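Local coordinates for protein histidine kinase (Pseudomonas aeruginosa, PDB 7C1I) that probably relays phosphoryl groups between sensor histidine kinases and response regulators, as a histidine-containing phosphotransfer (HPt) protein of a two-component regulatory system, at residues Cys75-Glu80 and Pro91-Gln96; Arg38-Ala43 and Arg53-Ser58; Pro4-Arg9 and Ile106-Glu111. All blocks are in the same frame, centred on the assembly; numbering follows the deposited sequence. Where two conformers were deposited one is given.

Contact 1 of 3, residues Cys75-Glu80 and Pro91-Gln96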
ATOM      1  N   CYS A  75      -7.363  -5.894  15.180  1.00 15.25           N
ATOM      2  CA  CYS A  75      -6.635  -5.440  16.395  1.00 14.74           C
ATOM      3  C   CYS A  75      -6.474  -6.645  17.330  1.00 16.93           C
ATOM      4  O   CYS A  75      -5.393  -6.770  17.938  1.00 16.76           O
ATOM      5  CB  CYS A  75      -7.453  -4.389  17.134  1.00 16.09           C
ATOM      6  SG  CYS A  75      -7.541  -2.805  16.258  1.00 18.29           S
ATOM      7  N   LYS A  76      -7.516  -7.468  17.485  1.00 17.20           N
ATOM      8  CA  LYS A  76      -7.434  -8.649  18.387  1.00 18.04           C
ATOM      9  C   LYS A  76      -6.356  -9.631  17.913  1.00 18.49           C
ATOM     10  O   LYS A  76      -5.537 -10.121  18.717  1.00 19.74           O
ATOM     11  CB  LYS A  76      -8.819  -9.304  18.414  1.00 21.55           C
ATOM     12  CG  LYS A  76      -8.885 -10.577  19.246  1.00 21.57           C
ATOM     13  CD  LYS A  76     -10.261 -11.203  19.153  1.00 24.47           C
ATOM     14  CE  LYS A  76     -10.457 -12.473  19.955  1.00 38.08           C
ATOM     15  NZ  LYS A  76     -10.039 -13.664  19.179  1.00 46.63           N
ATOM     16  N   GLU A  77      -6.290  -9.810  16.591  1.00 18.49           N
ATOM     17  CA  GLU A  77      -5.252 -10.728  16.048  1.00 15.89           C
ATOM     18  C   GLU A  77      -3.842 -10.207  16.347  1.00 18.49           C
ATOM     19  O   GLU A  77      -2.925 -10.972  16.706  1.00 19.24           O
ATOM     20  CB  GLU A  77      -5.429 -10.862  14.535  1.00 15.55           C
ATOM     21  CG  GLU A  77      -6.641 -11.660  14.091  1.00 19.12           C
ATOM     22  CD  GLU A  77      -6.569 -11.846  12.585  1.00 25.85           C
ATOM     23  OE1 GLU A  77      -7.194 -11.046  11.859  1.00 25.51           O
ATOM     24  OE2 GLU A  77      -5.991 -12.871  12.167  1.00 24.25           O
ATOM     25  N   LEU A  78      -3.649  -8.890  16.226  1.00 15.23           N
ATOM     26  CA  LEU A  78      -2.337  -8.258  16.520  1.00 15.42           C
ATOM     27  C   LEU A  78      -2.041  -8.440  18.013  1.00 18.26           C
ATOM     28  O   LEU A  78      -0.879  -8.676  18.399  1.00 18.28           O
ATOM     29  CB  LEU A  78      -2.286  -6.809  16.026  1.00 18.58           C
ATOM     30  CG  LEU A  78      -0.941  -6.134  16.285  1.00 17.12           C
ATOM     31  CD1 LEU A  78       0.166  -6.934  15.614  1.00 20.79           C
ATOM     32  CD2 LEU A  78      -1.057  -4.727  15.719  1.00 18.89           C
ATOM     33  N   GLU A  79      -3.007  -8.099  18.871  1.00 17.24           N
ATOM     34  CA  GLU A  79      -2.785  -8.168  20.341  1.00 19.14           C
ATOM     35  C   GLU A  79      -2.325  -9.583  20.710  1.00 16.88           C
ATOM     36  O   GLU A  79      -1.298  -9.721  21.401  1.00 20.37           O
ATOM     37  CB  GLU A  79      -4.137  -7.910  21.008  1.00 18.76           C
ATOM     38  CG  GLU A  79      -3.960  -7.966  22.515  1.00 21.81           C
ATOM     39  CD  GLU A  79      -5.310  -8.001  23.212  1.00 30.11           C
ATOM     40  OE1 GLU A  79      -5.230  -8.108  24.452  1.00 32.94           O
ATOM     41  OE2 GLU A  79      -6.371  -7.931  22.564  1.00 24.39           O
ATOM     42  N   GLU A  80      -3.030 -10.584  20.174  1.00 18.50           N
ATOM     43  CA  GLU A  80      -2.800 -11.996  20.583  1.00 19.96           C
ATOM     44  C   GLU A  80      -1.447 -12.438  20.015  1.00 24.11           C
ATOM     45  O   GLU A  80      -0.719 -13.156  20.729  1.00 25.26           O
ATOM     46  CB  GLU A  80      -3.919 -12.902  20.068  1.00 20.63           C
ATOM     47  CG  GLU A  80      -5.194 -12.624  20.844  1.00 28.82           C
ATOM     48  CD  GLU A  80      -6.379 -13.474  20.419  1.00 38.31           C
ATOM     49  OE1 GLU A  80      -6.297 -14.239  19.437  1.00 41.69           O
ATOM     50  OE2 GLU A  80      -7.414 -13.332  21.098  1.00 40.11           O
ATOM     51  N   PRO A  91       3.305  -6.667  10.293  1.00 12.21           N
ATOM     52  CA  PRO A  91       3.238  -5.725   9.174  1.00 12.32           C
ATOM     53  C   PRO A  91       1.913  -5.821   8.406  1.00 12.62           C
ATOM     54  O   PRO A  91       1.287  -4.812   8.107  1.00 14.58           O
ATOM     55  CB  PRO A  91       4.435  -6.112   8.295  1.00 14.21           C
ATOM     56  CG  PRO A  91       5.454  -6.591   9.301  1.00 15.01           C
ATOM     57  CD  PRO A  91       4.577  -7.410  10.227  1.00 14.28           C
ATOM     58  N   ALA A  92       1.516  -7.053   8.074  1.00 11.52           N
ATOM     59  CA  ALA A  92       0.302  -7.329   7.271  1.00 11.76           C
ATOM     60  C   ALA A  92      -0.934  -6.929   8.083  1.00 13.30           C
ATOM     61  O   ALA A  92      -1.917  -6.430   7.499  1.00 14.59           O
ATOM     62  CB  ALA A  92       0.239  -8.745   6.755  1.00 14.70           C
ATOM     63  N   LEU A  93      -0.930  -7.275   9.374  1.00 12.63           N
ATOM     64  CA  LEU A  93      -2.145  -6.920  10.157  1.00 12.64           C
ATOM     65  C   LEU A  93      -2.287  -5.397  10.234  1.00 12.08           C
ATOM     66  O   LEU A  93      -3.415  -4.853  10.198  1.00 12.64           O
ATOM     67  CB  LEU A  93      -2.005  -7.524  11.557  1.00 13.37           C
ATOM     68  CG  LEU A  93      -2.394  -9.000  11.600  1.00 16.20           C
ATOM     69  CD1 LEU A  93      -1.861  -9.645  12.870  1.00 16.23           C
ATOM     70  CD2 LEU A  93      -3.884  -9.262  11.448  1.00 17.15           C
ATOM     71  N   ILE A  94      -1.209  -4.646  10.474  1.00 12.87           N
ATOM     72  CA  ILE A  94      -1.235  -3.153  10.463  1.00 11.16           C
ATOM     73  C   ILE A  94      -1.771  -2.648   9.119  1.00 14.53           C
ATOM     74  O   ILE A  94      -2.649  -1.763   9.103  1.00 14.22           O
ATOM     75  CB  ILE A  94       0.089  -2.532  10.949  1.00 13.97           C
ATOM     76  CG1 ILE A  94       0.303  -2.946  12.407  1.00 13.52           C
ATOM     77  CG2 ILE A  94       0.082  -1.030  10.717  1.00 16.29           C
ATOM     78  CD1 ILE A  94       1.716  -2.609  12.821  1.00 15.33           C
ATOM     79  N   GLU A  95      -1.292  -3.238   8.020  0.50 11.96           N
ATOM     80  CA  GLU A  95      -1.836  -2.782   6.712  0.50 11.77           C
ATOM     81  C   GLU A  95      -3.332  -3.096   6.600  0.50 14.83           C
ATOM     82  O   GLU A  95      -4.064  -2.253   6.041  0.50 15.23           O
ATOM     83  CB  GLU A  95      -1.004  -3.415   5.596  0.50 13.22           C
ATOM     84  CG  GLU A  95      -1.516  -2.988   4.232  0.50 13.54           C
ATOM     85  CD  GLU A  95      -1.349  -1.510   3.925  0.50 17.57           C
ATOM     86  OE1 GLU A  95      -0.617  -0.739   4.577  0.50 18.90           O
ATOM     87  OE2 GLU A  95      -2.134  -1.107   3.043  0.50 25.27           O
ATOM     88  N   GLN A  96      -3.800  -4.261   7.061  1.00 14.09           N
ATOM     89  CA  GLN A  96      -5.243  -4.612   7.012  1.00 13.04           C
ATOM     90  C   GLN A  96      -5.960  -3.556   7.862  1.00 13.49           C
ATOM     91  O   GLN A  96      -7.078  -3.163   7.470  1.00 13.73           O
ATOM     92  CB  GLN A  96      -5.544  -6.012   7.550  1.00 15.07           C
ATOM     93  CG  GLN A  96      -5.067  -7.088   6.586  1.00 16.55           C
ATOM     94  CD  GLN A  96      -5.487  -8.443   7.101  1.00 27.45           C
ATOM     95  OE1 GLN A  96      -5.085  -8.897   8.169  1.00 27.45           O
ATOM     96  NE2 GLN A  96      -6.354  -9.109   6.355  1.00 28.89           N
TER
HETATM   97  O   HOH W   1      -6.276 -11.157   9.240  1.00 25.35           O
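Leu93 of helix 90-112 reaches helix 69-83 with both of its methyl groups. CD1 sits over the backbone of the facing turn, 3.9 Å from Leu78 N and equally close to Leu78 CA. Leu93 CD2 lies 3.8 Å from Glu77 CB and also touches the carboxylate end of Glu77. The two side chains cross at about a right angle, with Leu93 CD2 against Glu77 CB and the carboxylate. A second apolar contact lies deeper: Leu78 CD2 meets Ile94 CG1 at 4.0 Å. Leu78 has CG anti to the backbone N (chi1 -179°), which carries CD2 toward Ile94. Leu40 of helix 22-45 packs on both Leu78 and Ile94.

The two segments run antiparallel, at 158°, with axes 9.7 Å apart. They belong to consecutive helices of a helical hairpin, part of the four-helix bundle of HPt domains.

Polar contacts gather at the more open border. Water 1 donates to Glu77 OE1 and to Gln96 OE1, at 2.8 Å each, and so bridges the helices. The other carboxylate oxygen, Glu77 OE2, forms a salt bridge with Arg89.

Contact 2 of 3, residues Arg38-Ala43 and Arg53-Ser58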
ATOM      1  N   ARG A  38      -0.419   5.487  14.101  1.00 17.92           N
ATOM      2  CA  ARG A  38       0.963   6.036  14.132  1.00 18.30           C
ATOM      3  C   ARG A  38       1.761   5.297  15.211  1.00 19.19           C
ATOM      4  O   ARG A  38       2.903   4.886  14.924  1.00 17.79           O
ATOM      5  CB  ARG A  38       0.861   7.541  14.400  1.00 20.07           C
ATOM      6  CG  ARG A  38       0.415   8.305  13.162  1.00 19.94           C
ATOM      7  CD  ARG A  38       0.604   9.794  13.381  1.00 22.53           C
ATOM      8  NE  ARG A  38      -0.151  10.336  14.501  1.00 24.10           N
ATOM      9  CZ  ARG A  38      -1.376  10.850  14.452  1.00 25.44           C
ATOM     10  NH1 ARG A  38      -2.005  10.858  13.289  1.00 23.79           N
ATOM     11  NH2 ARG A  38      -1.919  11.328  15.556  1.00 26.92           N
ATOM     12  N   SER A  39       1.120   4.989  16.343  0.65 15.93           N
ATOM     13  CA  SER A  39       1.797   4.301  17.475  0.65 17.57           C
ATOM     14  C   SER A  39       2.223   2.881  17.084  0.65 19.66           C
ATOM     15  O   SER A  39       3.278   2.344  17.479  0.65 18.37           O
ATOM     16  CB  SER A  39       0.977   4.286  18.737  0.65 20.01           C
ATOM     17  OG  SER A  39       0.911   5.580  19.319  0.65 20.89           O
ATOM     18  N   LEU A  40       1.329   2.182  16.379  1.00 15.34           N
ATOM     19  CA  LEU A  40       1.571   0.821  15.830  1.00 13.57           C
ATOM     20  C   LEU A  40       2.766   0.852  14.871  1.00 16.29           C
ATOM     21  O   LEU A  40       3.639  -0.039  14.948  1.00 15.70           O
ATOM     22  CB  LEU A  40       0.307   0.217  15.214  1.00 16.17           C
ATOM     23  CG  LEU A  40      -0.759  -0.150  16.245  1.00 14.85           C
ATOM     24  CD1 LEU A  40      -2.034  -0.569  15.529  1.00 16.47           C
ATOM     25  CD2 LEU A  40      -0.271  -1.215  17.217  1.00 15.80           C
ATOM     26  N   HIS A  41       2.731   1.801  13.932  1.00 13.27           N
ATOM     27  CA  HIS A  41       3.880   1.842  12.987  1.00 15.50           C
ATOM     28  C   HIS A  41       5.155   2.082  13.804  1.00 15.58           C
ATOM     29  O   HIS A  41       6.197   1.518  13.415  1.00 16.12           O
ATOM     30  CB  HIS A  41       3.676   2.921  11.912  1.00 14.90           C
ATOM     31  CG  HIS A  41       2.681   2.540  10.869  1.00 16.77           C
ATOM     32  ND1 HIS A  41       2.928   1.585   9.905  1.00 19.43           N
ATOM     33  CD2 HIS A  41       1.415   2.965  10.678  1.00 17.94           C
ATOM     34  CE1 HIS A  41       1.829   1.464   9.188  1.00 19.93           C
ATOM     35  NE2 HIS A  41       0.871   2.305   9.609  1.00 21.19           N
ATOM     36  N   ALA A  42       5.213   2.987  14.786  1.00 15.23           N
ATOM     37  CA  ALA A  42       6.450   3.332  15.526  1.00 17.99           C
ATOM     38  C   ALA A  42       6.849   2.063  16.288  1.00 20.48           C
ATOM     39  O   ALA A  42       8.046   1.710  16.288  1.00 20.65           O
ATOM     40  CB  ALA A  42       6.160   4.459  16.488  1.00 21.34           C
ATOM     41  N   ALA A  43       5.908   1.297  16.848  1.00 17.59           N
ATOM     42  CA  ALA A  43       6.232   0.092  17.647  1.00 17.23           C
ATOM     43  C   ALA A  43       6.823  -0.934  16.672  1.00 18.38           C
ATOM     44  O   ALA A  43       7.719  -1.734  17.011  1.00 19.51           O
ATOM     45  CB  ALA A  43       5.043  -0.432  18.411  1.00 17.66           C
ATOM     46  N   ARG A  53       1.285  -4.966  21.397  1.00 17.84           N
ATOM     47  CA  ARG A  53       0.201  -5.708  22.094  1.00 15.27           C
ATOM     48  C   ARG A  53      -0.714  -4.723  22.831  1.00 16.03           C
ATOM     49  O   ARG A  53      -1.943  -4.819  22.642  1.00 17.71           O
ATOM     50  CB  ARG A  53       0.853  -6.597  23.158  1.00 20.47           C
ATOM     51  CG  ARG A  53      -0.130  -7.386  24.010  1.00 27.44           C
ATOM     52  CD  ARG A  53       0.164  -7.714  25.464  1.00 37.15           C
ATOM     53  NE  ARG A  53       0.833  -6.709  26.277  1.00 50.97           N
ATOM     54  CZ  ARG A  53       0.325  -5.642  26.885  1.00 70.79           C
ATOM     55  NH1 ARG A  53      -0.971  -5.379  26.900  1.00 60.66           N
ATOM     56  NH2 ARG A  53       1.116  -4.758  27.468  1.00 54.78           N
ATOM     57  N   HIS A  54      -0.133  -3.720  23.495  1.00 15.77           N
ATOM     58  CA  HIS A  54      -0.882  -2.771  24.363  1.00 20.67           C
ATOM     59  C   HIS A  54      -1.677  -1.799  23.483  1.00 20.82           C
ATOM     60  O   HIS A  54      -2.903  -1.696  23.687  1.00 19.00           O
ATOM     61  CB  HIS A  54       0.062  -1.989  25.285  1.00 23.33           C
ATOM     62  CG  HIS A  54      -0.657  -0.973  26.108  1.00 42.54           C
ATOM     63  ND1 HIS A  54      -1.200  -1.282  27.339  1.00 57.46           N
ATOM     64  CD2 HIS A  54      -0.878   0.346  25.924  1.00 57.61           C
ATOM     65  CE1 HIS A  54      -1.764  -0.211  27.861  1.00 57.23           C
ATOM     66  NE2 HIS A  54      -1.583   0.806  27.005  1.00 44.04           N
ATOM     67  N   THR A  55      -1.061  -1.330  22.392  1.00 17.67           N
ATOM     68  CA  THR A  55      -1.777  -0.359  21.522  1.00 17.69           C
ATOM     69  C   THR A  55      -2.881  -1.136  20.797  1.00 14.69           C
ATOM     70  O   THR A  55      -3.997  -0.626  20.554  1.00 16.99           O
ATOM     71  CB  THR A  55      -0.818   0.310  20.528  1.00 16.45           C
ATOM     72  OG1 THR A  55       0.141   1.015  21.315  1.00 21.71           O
ATOM     73  CG2 THR A  55      -1.557   1.254  19.603  1.00 17.13           C
ATOM     74  N   ALA A  56      -2.619  -2.346  20.295  1.00 13.73           N
ATOM     75  CA  ALA A  56      -3.592  -3.241  19.628  1.00 12.68           C
ATOM     76  C   ALA A  56      -4.807  -3.516  20.520  1.00 15.51           C
ATOM     77  O   ALA A  56      -5.961  -3.324  20.087  1.00 16.28           O
ATOM     78  CB  ALA A  56      -3.058  -4.541  19.082  1.00 15.48           C
ATOM     79  N   HIS A  57      -4.535  -3.793  21.799  1.00 16.83           N
ATOM     80  CA  HIS A  57      -5.646  -4.003  22.765  1.00 18.89           C
ATOM     81  C   HIS A  57      -6.459  -2.709  22.896  1.00 15.90           C
ATOM     82  O   HIS A  57      -7.695  -2.870  22.915  1.00 19.81           O
ATOM     83  CB  HIS A  57      -5.052  -4.419  24.118  1.00 16.82           C
ATOM     84  CG  HIS A  57      -6.120  -4.567  25.151  1.00 18.20           C
ATOM     85  ND1 HIS A  57      -6.352  -3.486  25.974  1.00 24.40           N
ATOM     86  CD2 HIS A  57      -6.924  -5.598  25.483  1.00 21.87           C
ATOM     87  CE1 HIS A  57      -7.296  -3.884  26.806  1.00 19.39           C
ATOM     88  NE2 HIS A  57      -7.760  -5.085  26.440  1.00 20.67           N
ATOM     89  N   SER A  58      -5.828  -1.535  23.004  0.58 15.57           N
ATOM     90  CA  SER A  58      -6.661  -0.313  23.161  0.58 16.01           C
ATOM     91  C   SER A  58      -7.537  -0.175  21.910  0.58 14.12           C
ATOM     92  O   SER A  58      -8.743   0.128  22.012  0.58 13.06           O
ATOM     93  CB  SER A  58      -5.824   0.906  23.441  0.58 16.27           C
ATOM     94  OG  SER A  58      -5.064   0.695  24.622  0.58 27.11           O
TER
HETATM   95  O   HOH W   2       2.770   1.246  20.321  1.00 69.34           O
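Leu40 and Thr55 pass alongside each other in opposite directions between helices 22-45 and 49-65. Thr55 can be followed outward from its backbone. Its CB lies 3.7 Å from Leu40 CD2. At CB the side chain forks. The methyl branch, CG2, stands anti to the backbone N and meets Leu40 at CD2 and CG. Thr55 CG2 is also 4.0 Å from Ser39 CB, so it sits against two successive residues of the facing helix. The hydroxyl branch lies beside the backbone N (chi1 -62°), where OG1 bonds to Ala51 O one turn back. Thr55 OG1 also bonds to water 2, at 2.8 Å. That water donates to Ser39 O, 3.1 Å away, and links the backbone of one helix to a side chain of the other. Leu40 CD2 continues inward to Ala56 N, at 4.0 Å. Leu78 of helix 69-83 and Ile94 and Met97 of helix 90-112 also pack on Leu40.

The segments are antiparallel, at 160°. They form one hairpin of the four-helix bundle of HPt domains, and the end of Leu40 reaches its core. His57, exposed on helix 49-65 and not part of this contact, is probably the phosphoacceptor by the family motif.

Contact 3 of 3, residues Pro4-Arg9 and Ile106-Glu111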
ATOM      1  N   PRO A   4     -20.307  -5.163   6.114  1.00 37.58           N
ATOM      2  CA  PRO A   4     -19.938  -5.727   7.413  1.00 32.74           C
ATOM      3  C   PRO A   4     -18.969  -4.877   8.248  1.00 26.75           C
ATOM      4  O   PRO A   4     -18.603  -5.249   9.350  1.00 28.86           O
ATOM      5  CB  PRO A   4     -19.199  -7.014   7.025  1.00 34.33           C
ATOM      6  CG  PRO A   4     -18.455  -6.629   5.770  1.00 33.81           C
ATOM      7  CD  PRO A   4     -19.485  -5.776   5.057  1.00 38.91           C
ATOM      8  N   HIS A   5     -18.603  -3.679   7.783  1.00 22.55           N
ATOM      9  CA  HIS A   5     -17.547  -2.803   8.358  1.00 20.61           C
ATOM     10  C   HIS A   5     -18.046  -2.166   9.660  1.00 21.86           C
ATOM     11  O   HIS A   5     -17.270  -1.921  10.603  1.00 21.73           O
ATOM     12  CB  HIS A   5     -17.177  -1.711   7.345  1.00 24.12           C
ATOM     13  CG  HIS A   5     -16.727  -2.302   6.050  1.00 24.58           C
ATOM     14  ND1 HIS A   5     -15.569  -3.034   5.892  1.00 22.71           N
ATOM     15  CD2 HIS A   5     -17.370  -2.333   4.863  1.00 28.24           C
ATOM     16  CE1 HIS A   5     -15.542  -3.594   4.699  1.00 26.44           C
ATOM     17  NE2 HIS A   5     -16.622  -3.138   4.047  1.00 24.38           N
ATOM     18  N   LEU A   6     -19.329  -1.791   9.681  1.00 19.82           N
ATOM     19  CA  LEU A   6     -19.911  -1.135  10.883  1.00 22.55           C
ATOM     20  C   LEU A   6     -21.135  -1.951  11.312  1.00 25.49           C
ATOM     21  O   LEU A   6     -21.901  -2.409  10.440  1.00 23.76           O
ATOM     22  CB  LEU A   6     -20.318   0.290  10.498  1.00 22.26           C
ATOM     23  CG  LEU A   6     -19.173   1.274  10.264  1.00 22.81           C
ATOM     24  CD1 LEU A   6     -19.740   2.621   9.845  1.00 26.44           C
ATOM     25  CD2 LEU A   6     -18.388   1.382  11.561  1.00 24.34           C
ATOM     26  N   ASP A   7     -21.261  -2.219  12.616  1.00 22.03           N
ATOM     27  CA  ASP A   7     -22.452  -2.936  13.147  1.00 22.04           C
ATOM     28  C   ASP A   7     -23.442  -1.825  13.512  1.00 21.62           C
ATOM     29  O   ASP A   7     -23.197  -1.030  14.440  1.00 22.18           O
ATOM     30  CB  ASP A   7     -22.161  -3.806  14.372  1.00 26.14           C
ATOM     31  CG  ASP A   7     -23.378  -4.596  14.824  1.00 27.94           C
ATOM     32  OD1 ASP A   7     -24.502  -4.071  14.691  1.00 38.20           O
ATOM     33  OD2 ASP A   7     -23.177  -5.639  15.474  1.00 38.42           O
ATOM     34  N   ASP A   8     -24.393  -1.539  12.617  0.58 23.92           N
ATOM     35  CA  ASP A   8     -25.181  -0.276  12.625  0.58 27.93           C
ATOM     36  C   ASP A   8     -25.989  -0.116  13.918  0.58 27.05           C
ATOM     37  O   ASP A   8     -26.348   1.016  14.300  0.58 28.07           O
ATOM     38  CB  ASP A   8     -26.291  -0.167  11.578  0.58 32.10           C
ATOM     39  CG  ASP A   8     -27.137   1.064  11.855  0.58 42.30           C
ATOM     40  OD1 ASP A   8     -26.577   2.167  12.011  0.58 36.19           O
ATOM     41  OD2 ASP A   8     -28.353   0.866  12.053  0.58 48.85           O
ATOM     42  N   ARG A   9     -26.286  -1.279  14.506  0.58 26.44           N
ATOM     43  CA  ARG A   9     -27.112  -1.268  15.743  0.58 22.50           C
ATOM     44  C   ARG A   9     -26.216  -0.879  16.923  0.58 23.42           C
ATOM     45  O   ARG A   9     -26.789  -0.149  17.757  0.58 20.28           O
ATOM     46  CB  ARG A   9     -27.837  -2.601  15.958  0.58 31.86           C
ATOM     47  CG  ARG A   9     -27.043  -3.873  15.698  0.58 45.59           C
ATOM     48  CD  ARG A   9     -27.527  -4.636  14.479  0.58 59.12           C
ATOM     49  NE  ARG A   9     -26.594  -5.646  13.999  0.58 58.62           N
ATOM     50  CZ  ARG A   9     -26.780  -6.960  14.043  0.58 73.29           C
ATOM     51  NH1 ARG A   9     -25.850  -7.774  13.572  0.58 69.75           N
ATOM     52  NH2 ARG A   9     -27.885  -7.476  14.549  0.58 78.63           N
ATOM     53  N   ILE A 106     -14.123   7.097   6.064  1.00 14.97           N
ATOM     54  CA  ILE A 106     -14.924   7.876   5.072  1.00 14.16           C
ATOM     55  C   ILE A 106     -16.397   7.761   5.479  1.00 15.25           C
ATOM     56  O   ILE A 106     -17.136   8.743   5.262  1.00 15.86           O
ATOM     57  CB  ILE A 106     -14.615   7.414   3.633  1.00 13.18           C
ATOM     58  CG1 ILE A 106     -15.431   8.266   2.657  1.00 17.17           C
ATOM     59  CG2 ILE A 106     -15.070   5.993   3.350  1.00 13.16           C
ATOM     60  CD1 ILE A 106     -15.134   9.743   2.622  1.00 21.05           C
ATOM     61  N   LEU A 107     -16.864   6.621   5.998  1.00 13.24           N
ATOM     62  CA  LEU A 107     -18.290   6.484   6.399  1.00 13.15           C
ATOM     63  C   LEU A 107     -18.507   7.476   7.546  1.00 15.76           C
ATOM     64  O   LEU A 107     -19.592   8.088   7.602  1.00 15.93           O
ATOM     65  CB  LEU A 107     -18.635   5.056   6.827  1.00 14.33           C
ATOM     66  CG  LEU A 107     -18.529   4.038   5.691  1.00 17.97           C
ATOM     67  CD1 LEU A 107     -18.715   2.627   6.228  1.00 18.31           C
ATOM     68  CD2 LEU A 107     -19.604   4.404   4.678  1.00 21.92           C
ATOM     69  N   PHE A 108     -17.569   7.617   8.489  1.00 13.19           N
ATOM     70  CA  PHE A 108     -17.822   8.583   9.590  1.00 14.21           C
ATOM     71  C   PHE A 108     -17.743  10.025   9.077  1.00 17.21           C
ATOM     72  O   PHE A 108     -18.528  10.869   9.560  1.00 17.82           O
ATOM     73  CB  PHE A 108     -16.826   8.358  10.731  1.00 14.36           C
ATOM     74  CG  PHE A 108     -17.166   7.191  11.624  1.00 13.75           C
ATOM     75  CD1 PHE A 108     -18.118   6.222  11.352  1.00 13.84           C
ATOM     76  CD2 PHE A 108     -16.377   7.065  12.757  1.00 15.13           C
ATOM     77  CE1 PHE A 108     -18.458   5.179  12.198  1.00 16.48           C
ATOM     78  CE2 PHE A 108     -16.707   6.023  13.609  1.00 14.21           C
ATOM     79  CZ  PHE A 108     -17.677   5.091  13.329  1.00 13.77           C
ATOM     80  N   LYS A 109     -16.873  10.367   8.123  1.00 16.75           N
ATOM     81  CA  LYS A 109     -16.787  11.762   7.612  1.00 15.88           C
ATOM     82  C   LYS A 109     -18.089  12.043   6.853  1.00 19.15           C
ATOM     83  O   LYS A 109     -18.639  13.153   7.013  1.00 19.69           O
ATOM     84  CB  LYS A 109     -15.612  11.837   6.632  1.00 19.06           C
ATOM     85  CG  LYS A 109     -14.266  11.793   7.343  1.00 22.66           C
ATOM     86  CD  LYS A 109     -13.943  13.141   7.950  1.00 23.00           C
ATOM     87  CE  LYS A 109     -12.707  13.203   8.822  1.00 33.81           C
ATOM     88  NZ  LYS A 109     -12.494  14.622   9.193  1.00 32.40           N
ATOM     89  N   GLN A 110     -18.639  11.044   6.155  1.00 15.15           N
ATOM     90  CA  GLN A 110     -19.923  11.239   5.431  1.00 16.87           C
ATOM     91  C   GLN A 110     -21.022  11.591   6.440  1.00 20.77           C
ATOM     92  O   GLN A 110     -21.803  12.541   6.229  1.00 20.27           O
ATOM     93  CB  GLN A 110     -20.218   9.994   4.592  1.00 19.85           C
ATOM     94  CG  GLN A 110     -21.477  10.090   3.743  1.00 21.57           C
ATOM     95  CD  GLN A 110     -21.628   8.812   2.954  1.00 25.33           C
ATOM     96  OE1 GLN A 110     -21.497   7.709   3.482  1.00 25.17           O
ATOM     97  NE2 GLN A 110     -22.107   8.944   1.728  1.00 22.18           N
ATOM     98  N   GLU A 111     -21.151  10.733   7.457  1.00 17.22           N
ATOM     99  CA  GLU A 111     -22.258  10.857   8.444  1.00 16.52           C
ATOM    100  C   GLU A 111     -22.028  12.205   9.137  1.00 18.44           C
ATOM    101  O   GLU A 111     -22.998  12.931   9.434  1.00 18.50           O
ATOM    102  CB  GLU A 111     -22.162   9.723   9.466  1.00 17.76           C
ATOM    103  CG  GLU A 111     -23.269   9.849  10.496  1.00 21.73           C
ATOM    104  CD  GLU A 111     -24.686   9.824   9.949  1.00 26.61           C
ATOM    105  OE1 GLU A 111     -24.905   9.265   8.856  1.00 26.40           O
ATOM    106  OE2 GLU A 111     -25.578  10.244  10.714  1.00 25.32           O
TER
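The Phe108 ring meets the Leu6 side chain obliquely. Its CE1 is the main point of touch: Phe108 CE1 is 3.7 Å from Leu6 CD1 and 3.9 Å from Leu6 CD2. The neighbouring ring atom CZ is a little farther from Leu6 CD2. One corner of the ring therefore rests against both leucine methyls. The second flat group, the His5 imidazole, carries Pro4 CD on one face. That carbon stands 3.9 Å above the plane of the His5 ring and is offset toward the rim. His5 ND1 is hydrogen-bonded to Glu100 OE2 of helix 90-112, which ties the N-terminal segment to that helix by a polar link as well.

Leu6 is the central side chain of the apolar contact. Its CD1 touches Leu107 CD1 at 3.8 Å as well as the phenyl ring. Leu107 CB lies 4.0 Å from Leu6 CD1, so the methyl also lies against the base of the Leu107 side chain. The two leucines lie alongside with their chains running oppositely. In Leu6, CG is anti to the carbonyl carbon (chi1 -72°), and the extended branch carries CD1 to both partners.

Just after Leu6 the chain turns into helix 8-18. Asp7 is its N-cap. Asp7 OD1 accepts a weak bond from Arg9 N at 3.3 Å.

The backbone of Asp7 is hydrogen-bonded to Gly67, in the connection between helices 49-65 and 69-83. Helix 90-112 also meets a third subunit: Gln110 NE2 bonds to Gly85 O of that subunit, and Leu107 packs on its Gln88. The contact joins the start of the chain to helix 90-112. Leu11 of helix 8-18 packs on Leu6 and Phe108, Leu26 of helix 22-45 on Phe108, and Leu70 of helix 69-83 on Pro4 and His5.

Overall arrangement
Contacts 1 and 2 are neighbours, with centres 10 Å apart, and they touch. Together they use helices 22-45, 49-65, 69-83 and 90-112, so they describe one end of the four-helix bundle. Contact 2 closes before contact 1 opens, as two successive helical hairpins. Both are nested inside the long loop closed by contact 3, which lies across the chain's centre from them. The centres of contacts 1 and 3 are about 21 Å apart. The centres of contacts 2 and 3 are about 23 Å apart. Helix 90-112 serves contacts 1 and 3. Contacts 1 and 2 thus join the helices around the probable phosphoacceptor helix 49-65, while contact 3 fastens the N-terminal segment toward the bundle's other end.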